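Local coordinates for protein putative sarcosine dimethylglycine methyltransferase (Galdieria sulphuraria, PDB 2O57) that probably transfers methyl groups from S-adenosylmethionine to the nitrogen of sarcosine and dimethylglycine, a chemistry that leads toward betaine, at residues 267-270 with 271-275; 274-277 with 278-282. All coordinates share one frame; numbering follows the deposited sequence.

Contact 1 (267-270 with 271-275); sequences NMKR and GLEHW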
ATOM      1  N   ASN A 267      29.681  -6.535 -10.807  1.00 13.48           N
ATOM      2  CA  ASN A 267      28.951  -7.329  -9.802  1.00 14.23           C
ATOM      3  C   ASN A 267      27.681  -6.629  -9.315  1.00 13.78           C
ATOM      4  O   ASN A 267      26.637  -7.281  -9.145  1.00 12.83           O
ATOM      5  CB  ASN A 267      29.799  -7.623  -8.542  1.00 15.72           C
ATOM      6  CG  ASN A 267      30.967  -8.587  -8.810  1.00 21.33           C
ATOM      7  OD1 ASN A 267      30.889  -9.431  -9.690  1.00 26.32           O
ATOM      8  ND2 ASN A 267      32.044  -8.466  -8.021  1.00 24.83           N
HETATM    9  N   MSE A 268      27.785  -5.327  -9.052  1.00 12.72           N
HETATM   10  CA  MSE A 268      26.585  -4.544  -8.648  1.00 13.03           C
HETATM   11  C   MSE A 268      25.505  -4.571  -9.737  1.00 11.62           C
HETATM   12  O   MSE A 268      24.341  -4.812  -9.447  1.00 12.62           O
HETATM   13  CB  MSE A 268      26.931  -3.103  -8.309  1.00 12.53           C
HETATM   14  CG  MSE A 268      25.702  -2.391  -7.625  1.00 14.57           C
HETATM   15 SE   MSE A 268      26.136  -0.636  -7.004  1.00 15.65          SE
HETATM   16  CE  MSE A 268      24.311  -0.038  -6.735  1.00 16.20           C
ATOM     17  N   LYS A 269      25.893  -4.256 -10.968  1.00  9.86           N
ATOM     18  CA  LYS A 269      24.998  -4.278 -12.136  1.00 10.68           C
ATOM     19  C   LYS A 269      24.297  -5.645 -12.287  1.00  9.82           C
ATOM     20  O   LYS A 269      23.066  -5.717 -12.516  1.00  9.01           O
ATOM     21  CB  LYS A 269      25.832  -3.890 -13.377  1.00  9.20           C
ATOM     22  CG  LYS A 269      25.118  -3.678 -14.699  1.00 13.93           C
ATOM     23  CD  LYS A 269      26.128  -3.290 -15.838  1.00 12.71           C
ATOM     24  CE  LYS A 269      27.086  -2.168 -15.399  1.00 14.18           C
ATOM     25  NZ  LYS A 269      28.210  -1.863 -16.385  1.00 19.79           N
ATOM     26  N   ARG A 270      25.051  -6.735 -12.141  1.00 10.87           N
ATOM     27  CA  ARG A 270      24.424  -8.063 -12.191  1.00 11.59           C
ATOM     28  C   ARG A 270      23.361  -8.230 -11.116  1.00 11.23           C
ATOM     29  O   ARG A 270      22.273  -8.715 -11.416  1.00 11.05           O
ATOM     30  CB  ARG A 270      25.444  -9.190 -12.113  1.00 12.27           C
ATOM     31  CG  ARG A 270      26.218  -9.348 -13.402  1.00 16.64           C
ATOM     32  CD  ARG A 270      27.113 -10.548 -13.340  1.00 22.69           C
ATOM     33  NE  ARG A 270      28.306 -10.291 -12.532  1.00 24.72           N
ATOM     34  CZ  ARG A 270      29.470  -9.886 -13.033  1.00 26.85           C
ATOM     35  NH1 ARG A 270      29.604  -9.684 -14.353  1.00 25.55           N
ATOM     36  NH2 ARG A 270      30.497  -9.686 -12.214  1.00 24.82           N
ATOM     37  N   GLY A 271      23.683  -7.861  -9.870  1.00 10.88           N
ATOM     38  CA  GLY A 271      22.710  -7.898  -8.771  1.00 10.62           C
ATOM     39  C   GLY A 271      21.473  -7.057  -9.042  1.00 10.42           C
ATOM     40  O   GLY A 271      20.336  -7.489  -8.796  1.00 10.83           O
ATOM     41  N   LEU A 272      21.679  -5.856  -9.567  1.00  9.25           N
ATOM     42  CA  LEU A 272      20.552  -4.993  -9.958  1.00  9.37           C
ATOM     43  C   LEU A 272      19.667  -5.699 -10.984  1.00 10.26           C
ATOM     44  O   LEU A 272      18.440  -5.734 -10.828  1.00 10.98           O
ATOM     45  CB  LEU A 272      21.030  -3.634 -10.477  1.00  7.22           C
ATOM     46  CG  LEU A 272      21.725  -2.746  -9.392  1.00  6.71           C
ATOM     47  CD1 LEU A 272      22.388  -1.539 -10.038  1.00  4.21           C
ATOM     48  CD2 LEU A 272      20.760  -2.336  -8.276  1.00  7.34           C
ATOM     49  N   GLU A 273      20.286  -6.278 -12.002  1.00 10.15           N
ATOM     50  CA  GLU A 273      19.544  -6.992 -13.042  1.00 12.42           C
ATOM     51  C   GLU A 273      18.673  -8.114 -12.450  1.00 11.91           C
ATOM     52  O   GLU A 273      17.568  -8.367 -12.937  1.00 12.74           O
ATOM     53  CB  GLU A 273      20.511  -7.562 -14.081  1.00 10.64           C
ATOM     54  CG  GLU A 273      21.073  -6.496 -15.020  1.00 12.41           C
ATOM     55  CD  GLU A 273      22.333  -6.951 -15.771  1.00 13.96           C
ATOM     56  OE1 GLU A 273      22.786  -8.105 -15.578  1.00 14.84           O
ATOM     57  OE2 GLU A 273      22.898  -6.135 -16.533  1.00 16.08           O
ATOM     58  N   HIS A 274      19.184  -8.787 -11.413  1.00 12.18           N
ATOM     59  CA  HIS A 274      18.444  -9.881 -10.755  1.00 12.70           C
ATOM     60  C   HIS A 274      17.187  -9.358 -10.069  1.00 12.19           C
ATOM     61  O   HIS A 274      16.143 -10.007 -10.124  1.00 12.14           O
ATOM     62  CB  HIS A 274      19.305 -10.615  -9.718  1.00 13.42           C
ATOM     63  CG  HIS A 274      20.307 -11.553 -10.311  1.00 15.53           C
ATOM     64  ND1 HIS A 274      20.023 -12.364 -11.393  1.00 18.41           N
ATOM     65  CD2 HIS A 274      21.586 -11.835  -9.954  1.00 18.56           C
ATOM     66  CE1 HIS A 274      21.099 -13.068 -11.702  1.00 19.75           C
ATOM     67  NE2 HIS A 274      22.058 -12.770 -10.841  1.00 17.29           N
ATOM     68  N   TRP A 275      17.280  -8.207  -9.399  1.00 11.27           N
ATOM     69  CA  TRP A 275      16.106  -7.618  -8.779  1.00 11.16           C
ATOM     70  C   TRP A 275      15.085  -7.243  -9.839  1.00  9.85           C
ATOM     71  O   TRP A 275      13.914  -7.503  -9.672  1.00  9.94           O
ATOM     72  CB  TRP A 275      16.447  -6.361  -7.961  1.00 11.96           C
ATOM     73  CG  TRP A 275      17.029  -6.685  -6.611  1.00 14.47           C
ATOM     74  CD1 TRP A 275      18.318  -6.509  -6.225  1.00 18.19           C
ATOM     75  CD2 TRP A 275      16.332  -7.218  -5.473  1.00 17.01           C
ATOM     76  NE1 TRP A 275      18.478  -6.891  -4.912  1.00 18.10           N
ATOM     77  CE2 TRP A 275      17.283  -7.353  -4.431  1.00 18.49           C
ATOM     78  CE3 TRP A 275      15.001  -7.600  -5.233  1.00 16.76           C
ATOM     79  CZ2 TRP A 275      16.951  -7.853  -3.167  1.00 14.53           C
ATOM     80  CZ3 TRP A 275      14.661  -8.112  -3.961  1.00 13.94           C
ATOM     81  CH2 TRP A 275      15.639  -8.215  -2.947  1.00 16.06           C
TER
HETATM   82  O   HOH W   1      22.228 -10.611 -14.006  1.00 45.09           O

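Contact 2 (274-277 with 278-282); sequences HWIE and GGRAG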
ATOM      1  N   HIS A 274      19.184  -8.787 -11.413  1.00 12.18           N
ATOM      2  CA  HIS A 274      18.444  -9.881 -10.755  1.00 12.70           C
ATOM      3  C   HIS A 274      17.187  -9.358 -10.069  1.00 12.19           C
ATOM      4  O   HIS A 274      16.143 -10.007 -10.124  1.00 12.14           O
ATOM      5  CB  HIS A 274      19.305 -10.615  -9.718  1.00 13.42           C
ATOM      6  CG  HIS A 274      20.307 -11.553 -10.311  1.00 15.53           C
ATOM      7  ND1 HIS A 274      20.023 -12.364 -11.393  1.00 18.41           N
ATOM      8  CD2 HIS A 274      21.586 -11.835  -9.954  1.00 18.56           C
ATOM      9  CE1 HIS A 274      21.099 -13.068 -11.702  1.00 19.75           C
ATOM     10  NE2 HIS A 274      22.058 -12.770 -10.841  1.00 17.29           N
ATOM     11  N   TRP A 275      17.280  -8.207  -9.399  1.00 11.27           N
ATOM     12  CA  TRP A 275      16.106  -7.618  -8.779  1.00 11.16           C
ATOM     13  C   TRP A 275      15.085  -7.243  -9.839  1.00  9.85           C
ATOM     14  O   TRP A 275      13.914  -7.503  -9.672  1.00  9.94           O
ATOM     15  CB  TRP A 275      16.447  -6.361  -7.961  1.00 11.96           C
ATOM     16  CG  TRP A 275      17.029  -6.685  -6.611  1.00 14.47           C
ATOM     17  CD1 TRP A 275      18.318  -6.509  -6.225  1.00 18.19           C
ATOM     18  CD2 TRP A 275      16.332  -7.218  -5.473  1.00 17.01           C
ATOM     19  NE1 TRP A 275      18.478  -6.891  -4.912  1.00 18.10           N
ATOM     20  CE2 TRP A 275      17.283  -7.353  -4.431  1.00 18.49           C
ATOM     21  CE3 TRP A 275      15.001  -7.600  -5.233  1.00 16.76           C
ATOM     22  CZ2 TRP A 275      16.951  -7.853  -3.167  1.00 14.53           C
ATOM     23  CZ3 TRP A 275      14.661  -8.112  -3.961  1.00 13.94           C
ATOM     24  CH2 TRP A 275      15.639  -8.215  -2.947  1.00 16.06           C
ATOM     25  N   ILE A 276      15.547  -6.610 -10.914  1.00  9.82           N
ATOM     26  CA  ILE A 276      14.652  -6.144 -11.998  1.00  9.36           C
ATOM     27  C   ILE A 276      13.947  -7.360 -12.623  1.00  9.50           C
ATOM     28  O   ILE A 276      12.706  -7.384 -12.740  1.00  9.19           O
ATOM     29  CB  ILE A 276      15.459  -5.352 -13.083  1.00  9.47           C
ATOM     30  CG1 ILE A 276      16.019  -4.038 -12.505  1.00  8.64           C
ATOM     31  CG2 ILE A 276      14.592  -5.085 -14.355  1.00 10.94           C
ATOM     32  CD1 ILE A 276      17.208  -3.446 -13.333  1.00  9.50           C
ATOM     33  N   GLU A 277      14.739  -8.352 -13.026  1.00 10.32           N
ATOM     34  CA  GLU A 277      14.215  -9.573 -13.638  1.00 11.63           C
ATOM     35  C   GLU A 277      13.212 -10.266 -12.720  1.00 10.41           C
ATOM     36  O   GLU A 277      12.161 -10.630 -13.180  1.00  9.54           O
ATOM     37  CB  GLU A 277      15.353 -10.541 -14.034  1.00 11.75           C
ATOM     38  CG  GLU A 277      16.115 -10.079 -15.266  1.00 15.81           C
ATOM     39  CD  GLU A 277      17.543 -10.687 -15.425  1.00 18.41           C
ATOM     40  OE1 GLU A 277      17.919 -11.636 -14.667  1.00 26.02           O
ATOM     41  OE2 GLU A 277      18.291 -10.180 -16.316  1.00 25.23           O
ATOM     42  N   GLY A 278      13.535 -10.418 -11.428  1.00  9.45           N
ATOM     43  CA  GLY A 278      12.635 -11.044 -10.453  1.00  9.54           C
ATOM     44  C   GLY A 278      11.316 -10.281 -10.271  1.00 10.00           C
ATOM     45  O   GLY A 278      10.257 -10.888 -10.119  1.00  9.51           O
ATOM     46  N   GLY A 279      11.400  -8.954 -10.309  1.00 10.00           N
ATOM     47  CA  GLY A 279      10.244  -8.083 -10.278  1.00  9.87           C
ATOM     48  C   GLY A 279       9.355  -8.308 -11.467  1.00 10.37           C
ATOM     49  O   GLY A 279       8.143  -8.503 -11.310  1.00 11.18           O
ATOM     50  N   ARG A 280       9.933  -8.267 -12.667  1.00 10.48           N
ATOM     51  CA  ARG A 280       9.176  -8.464 -13.894  1.00 10.63           C
ATOM     52  C   ARG A 280       8.631  -9.858 -14.031  1.00 10.92           C
ATOM     53  O   ARG A 280       7.651 -10.032 -14.744  1.00 10.58           O
ATOM     54  CB  ARG A 280      10.021  -8.162 -15.126  1.00 11.79           C
ATOM     55  CG  ARG A 280      10.397  -6.741 -15.206  1.00 13.29           C
ATOM     56  CD  ARG A 280      10.831  -6.441 -16.607  1.00 18.28           C
ATOM     57  NE  ARG A 280      10.511  -5.054 -16.823  1.00 22.95           N
ATOM     58  CZ  ARG A 280      11.409  -4.109 -17.036  1.00 23.92           C
ATOM     59  NH1 ARG A 280      11.007  -2.849 -17.194  1.00 24.00           N
ATOM     60  NH2 ARG A 280      12.697  -4.428 -17.113  1.00 26.66           N
ATOM     61  N   ALA A 281       9.270 -10.840 -13.385  1.00  9.75           N
ATOM     62  CA  ALA A 281       8.836 -12.245 -13.438  1.00 10.26           C
ATOM     63  C   ALA A 281       7.776 -12.577 -12.403  1.00  9.87           C
ATOM     64  O   ALA A 281       7.306 -13.695 -12.340  1.00  9.19           O
ATOM     65  CB  ALA A 281      10.065 -13.215 -13.289  1.00  9.69           C
ATOM     66  N   GLY A 282       7.391 -11.593 -11.598  1.00 10.82           N
ATOM     67  CA  GLY A 282       6.418 -11.806 -10.518  1.00 11.76           C
ATOM     68  C   GLY A 282       6.950 -12.642  -9.371  1.00 11.89           C
ATOM     69  O   GLY A 282       6.163 -13.202  -8.607  1.00 12.94           O
TER

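Contact 1 (267-270 with 271-275)
K269 and E273, one helical turn apart, run side by side and point the same way. Such i to i+4 pairing, repeated by M268 with L272, follows the backbone hydrogen bonding of the alpha helix. Carboxylate oxygen OE2 of E273 rests against the aliphatic chain of K269, 3.8 Å from CG. This is a lateral contact, not an ion pair: NZ of K269 stays well away from the carboxylate. With CG anti to its own carbonyl carbon (chi1 -75°), E273 leans back over the preceding turn, where CG lies 3.3 Å from K269 O, the oxygen that accepts the E273 backbone N-H. The other carboxylate oxygen, OE1, accepts a hydrogen bond from a water 3.0 Å away. The same water donates to R270 O over 3.2 Å, tying the acid to the backbone. R270 O thus has two donors, the second being H274 N at 3.1 Å. R270 O also lies over a face of the H274 imidazole, 3.5 Å from H274 CD2. Replacing E273 with an alanine would probably leave the water held by R270 O without its carboxylate acceptor and uncover the flank of K269. R270 also turns back toward the N-terminal end: a bend at chi3 (-77°) carries NH2 to N267 OD1 at 2.6 Å, the amide oxygen lying at the guanidinium edge, in its plane. On another side of the helix, selenomethionine M268 crosses L272, with methyl CE 4.1 Å from CD1. These side chains divide among three neighbouring helices: M268 reaches S32, F35 and Y36 of helix 27-40 as well as L249 of helix 235-251, L272 and E273 meet K246 of the latter, and H274 packs on P201, I202 and R205 of helix 200-206.

Contact 2 (274-277 with 278-282)
R280 N donates to I276 O over 2.9 Å in a nearly straight bond (N-H...O angle 168°), and the two side chains then run alongside each other in the same direction. R280 CG passes 3.4 Å from I276 O before the chain, extended from CG to NE, brings NH2 to 3.4 Å from I276 CG2. That methyl stands anti to the I276 backbone N, beside the carbonyl carbon, and meets the guanidinium obliquely. The next i to i+4 helical bond, A281 N to E277 O, is just as short but more bent at 135°, and A281 CB sits 3.3 Å from the same oxygen. Here helix 262-280 ends in a Schellman motif: G282 takes positive phi (70°), and its N bonds back to G279 O at 3.2 Å. Within the last turns G278 N bonds to H274 O, and G278 is also hydrogen-bonded through its backbone to L284 of strand 284-293. A CB on G278 would lie tightly against H274 O. W275 stacks its ring on Y242 of helix 235-251, I276 packs on Y242 and S243, and R280 touches V239 of that helix and I297 of the second subunit.

In the fold
Both contacts belong to helix 262-280, contact 1 at its middle and contact 2 at its C-terminal end, with H274 and W275 common to the two and their centres 11 Å apart. Along the chain contact 1 comes first, and contact 2 leads through the helix end into strand 284-293. That strand runs antiparallel between 181-190 and 226-233 in a seven-stranded sheet of order 3-2-1-4-5-7-6, the signature of class I S-adenosylmethionine-dependent methyltransferases. Helix 262-280 is thus the last helix before the final strand; helix 235-251 flanks both contacts, while the second subunit is met at contact 2.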